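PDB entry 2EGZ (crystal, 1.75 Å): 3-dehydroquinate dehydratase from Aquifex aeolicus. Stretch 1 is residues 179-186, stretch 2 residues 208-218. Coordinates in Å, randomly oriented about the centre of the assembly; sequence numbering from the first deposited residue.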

# COMPACT_ATOMS: atom_id res chain seq x y z
N SER B 179 -4.09 18.14 17.16
CA SER B 179 -3.27 18.31 15.96
C SER B 179 -4.03 19.06 14.86
O SER B 179 -3.43 19.67 13.98
CB SER B 179 -2.81 16.96 15.41
OG SER B 179 -3.88 16.28 14.76
N ARG B 180 -5.36 19.00 14.92
CA ARG B 180 -6.16 19.67 13.90
C ARG B 180 -6.09 21.18 14.05
O ARG B 180 -6.30 21.92 13.08
CB ARG B 180 -7.61 19.17 13.99
CG ARG B 180 -7.73 17.68 13.71
CD ARG B 180 -9.18 17.21 13.71
NE ARG B 180 -9.27 15.77 13.47
CZ ARG B 180 -9.24 15.20 12.27
NH1 ARG B 180 -9.13 15.94 11.17
NH2 ARG B 180 -9.32 13.88 12.17
N LEU B 181 -5.78 21.64 15.25
CA LEU B 181 -5.66 23.07 15.51
C LEU B 181 -4.20 23.50 15.56
O LEU B 181 -3.81 24.51 14.95
CB LEU B 181 -6.33 23.43 16.84
CG LEU B 181 -6.13 24.87 17.32
CD1 LEU B 181 -6.71 25.84 16.29
CD2 LEU B 181 -6.81 25.06 18.66
N ALA B 182 -3.38 22.72 16.26
CA ALA B 182 -1.96 23.04 16.43
C ALA B 182 -1.06 22.74 15.23
O ALA B 182 0.07 23.23 15.16
CB ALA B 182 -1.43 22.31 17.66
N GLY B 183 -1.55 21.94 14.30
CA GLY B 183 -0.76 21.60 13.13
C GLY B 183 -0.22 22.80 12.38
O GLY B 183 0.89 22.75 11.84
N TYR B 184 -0.99 23.89 12.36
CA TYR B 184 -0.59 25.12 11.67
C TYR B 184 0.81 25.61 12.07
O TYR B 184 1.61 26.02 11.22
CB TYR B 184 -1.60 26.22 11.97
CG TYR B 184 -1.35 27.51 11.22
CD1 TYR B 184 -1.30 27.53 9.83
CD2 TYR B 184 -1.16 28.72 11.90
CE1 TYR B 184 -1.08 28.72 9.13
CE2 TYR B 184 -0.94 29.91 11.22
CZ TYR B 184 -0.90 29.90 9.83
OH TYR B 184 -0.67 31.07 9.14
N VAL B 185 1.09 25.57 13.36
CA VAL B 185 2.37 26.01 13.90
C VAL B 185 3.53 25.14 13.40
O VAL B 185 4.69 25.57 13.39
CB VAL B 185 2.31 26.03 15.45
CG1 VAL B 185 3.69 25.92 16.06
CG2 VAL B 185 1.63 27.31 15.89
N PHE B 186 3.19 23.93 12.96
CA PHE B 186 4.18 23.00 12.44
C PHE B 186 4.18 22.94 10.91
O PHE B 186 4.68 21.99 10.31
CB PHE B 186 3.91 21.61 13.03
CG PHE B 186 4.11 21.55 14.51
CD1 PHE B 186 5.37 21.28 15.05
CD2 PHE B 186 3.06 21.80 15.38
CE1 PHE B 186 5.57 21.25 16.42
CE2 PHE B 186 3.25 21.78 16.76
CZ PHE B 186 4.51 21.50 17.28
N GLU B 208 -16.81 25.39 14.81
CA GLU B 208 -15.88 25.48 15.92
C GLU B 208 -14.46 25.79 15.47
O GLU B 208 -13.78 26.62 16.08
CB GLU B 208 -15.91 24.17 16.74
CG GLU B 208 -17.19 23.99 17.55
CD GLU B 208 -17.23 22.67 18.30
OE1 GLU B 208 -16.20 22.28 18.90
OE2 GLU B 208 -18.30 22.01 18.29
N MET B 209 -14.01 25.16 14.39
CA MET B 209 -12.65 25.41 13.90
C MET B 209 -12.49 26.84 13.41
O MET B 209 -11.42 27.43 13.54
CB MET B 209 -12.30 24.44 12.77
CG MET B 209 -10.87 24.57 12.27
SD MET B 209 -9.62 24.26 13.56
CE MET B 209 -9.52 22.49 13.46
N VAL B 210 -13.55 27.41 12.86
CA VAL B 210 -13.49 28.79 12.37
C VAL B 210 -13.20 29.73 13.54
O VAL B 210 -12.35 30.62 13.45
CB VAL B 210 -14.81 29.19 11.70
CG1 VAL B 210 -14.85 30.69 11.47
CG2 VAL B 210 -14.94 28.45 10.37
N GLU B 211 -13.90 29.52 14.64
CA GLU B 211 -13.71 30.37 15.81
C GLU B 211 -12.35 30.12 16.46
O GLU B 211 -11.74 31.04 16.99
CB GLU B 211 -14.83 30.13 16.82
CG GLU B 211 -14.91 31.22 17.89
CD GLU B 211 -15.03 32.61 17.28
OE1 GLU B 211 -15.97 32.85 16.49
OE2 GLU B 211 -14.17 33.47 17.59
N LEU B 212 -11.89 28.87 16.43
CA LEU B 212 -10.59 28.53 17.02
C LEU B 212 -9.45 29.15 16.22
O LEU B 212 -8.47 29.63 16.79
CB LEU B 212 -10.40 27.01 17.08
CG LEU B 212 -11.35 26.24 18.01
CD1 LEU B 212 -11.18 24.74 17.81
CD2 LEU B 212 -11.08 26.62 19.46
N ARG B 213 -9.59 29.14 14.90
CA ARG B 213 -8.56 29.71 14.04
C ARG B 213 -8.44 31.21 14.30
O ARG B 213 -7.35 31.77 14.29
CB ARG B 213 -8.89 29.46 12.56
CG ARG B 213 -7.83 30.01 11.60
CD ARG B 213 -8.19 29.77 10.13
NE ARG B 213 -9.50 30.34 9.82
CZ ARG B 213 -10.10 30.22 8.64
NH1 ARG B 213 -9.52 29.55 7.65
NH2 ARG B 213 -11.30 30.76 8.46
N LYS B 214 -9.58 31.86 14.53
CA LYS B 214 -9.59 33.29 14.79
C LYS B 214 -8.98 33.59 16.16
O LYS B 214 -8.15 34.48 16.29
CB LYS B 214 -11.03 33.81 14.73
CG LYS B 214 -11.18 35.29 15.06
CD LYS B 214 -12.63 35.76 14.93
CE LYS B 214 -13.11 35.68 13.48
NZ LYS B 214 -14.46 36.32 13.27
N LYS B 215 -9.37 32.81 17.16
CA LYS B 215 -8.87 32.99 18.52
C LYS B 215 -7.37 32.77 18.68
O LYS B 215 -6.70 33.51 19.39
CB LYS B 215 -9.62 32.05 19.48
CG LYS B 215 -9.20 32.20 20.94
CD LYS B 215 -9.83 31.13 21.84
CE LYS B 215 -11.34 31.28 21.96
NZ LYS B 215 -11.92 30.27 22.91
N PHE B 216 -6.84 31.75 18.01
CA PHE B 216 -5.43 31.42 18.14
C PHE B 216 -4.46 32.01 17.12
O PHE B 216 -3.29 32.25 17.44
CB PHE B 216 -5.27 29.90 18.16
CG PHE B 216 -5.70 29.27 19.45
CD1 PHE B 216 -4.84 29.25 20.54
CD2 PHE B 216 -6.98 28.75 19.59
CE1 PHE B 216 -5.25 28.72 21.76
CE2 PHE B 216 -7.40 28.22 20.81
CZ PHE B 216 -6.53 28.20 21.90
N TYR B 217 -4.93 32.25 15.90
CA TYR B 217 -4.04 32.77 14.87
C TYR B 217 -4.55 34.04 14.19
O TYR B 217 -3.90 34.55 13.28
CB TYR B 217 -3.82 31.70 13.79
CG TYR B 217 -3.42 30.34 14.32
CD1 TYR B 217 -2.30 30.20 15.14
CD2 TYR B 217 -4.15 29.20 13.99
CE1 TYR B 217 -1.91 28.94 15.62
CE2 TYR B 217 -3.77 27.94 14.46
CZ TYR B 217 -2.65 27.82 15.27
OH TYR B 217 -2.26 26.58 15.73
N ARG B 218 -5.70 34.55 14.63
CA ARG B 218 -6.28 35.74 14.00
C ARG B 218 -6.38 35.45 12.51
O ARG B 218 -6.22 36.33 11.67
CB ARG B 218 -5.42 36.98 14.27
CG ARG B 218 -5.79 37.68 15.56
CD ARG B 218 -5.00 38.97 15.80
NE ARG B 218 -3.59 38.71 16.03
CZ ARG B 218 -2.79 39.50 16.75
NH1 ARG B 218 -3.28 40.60 17.31
NH2 ARG B 218 -1.51 39.18 16.91

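Packing of residues 179-186 against the C-terminal helix of 3-dehydroquinate dehydratase. Stretch 1 opens helical and includes a 3-10 segment at 183-185; stretch 2 is helix through Tyr 217, after which Arg 218 leaves it with positive phi. The backbones come nearest at Leu 181 and Arg 213, whose CA atoms lie 7.4 Å apart, and stand 9.0 Å apart between the CA atoms of Tyr 184 and Tyr 217. Together the two surfaces bury 404 Å².

The main bump is Leu 181. Its CA-to-CB bond points sideways, but the end of the side chain comes nearer to the helix and sits as a knob in the hollow formed by Met 209, Leu 212, Phe 216 and Tyr 217. Leu 181 CD1 lies 4.0 Å from Leu 212 CB, 4.0 Å from Tyr 217 CE2 and 4.3 Å from Met 209 SD, while Leu 181 CD2 meets Phe 216 CD2 at 3.8 Å. These are apolar contacts between well-fitted surfaces. Met 209 also brings its methyl up to the preceding residue, Arg 180, with Met 209 CE 3.3 Å from Arg 180 O and 3.9 Å from Arg 180 CB; the guanidinium of Arg 180 leads away and bonds elsewhere in the structure.

Tyr 217 combines packing with polarity. Its OH donates a hydrogen bond to Leu 181 O (2.7 Å), which lies near the plane of the ring, while Tyr 184 packs over one face. The edge of Tyr 184 approaches that face, with centroids 4.7 Å apart, planes at 56° and Tyr 184 CD2 3.7 Å from Tyr 217 CD2; ring C-H bonds at an edge carry slight positive charge and suit the electron-rich face of Tyr 217. Val 185 adds a smaller apolar contact, its CG2 3.9 Å from Tyr 217 CE1.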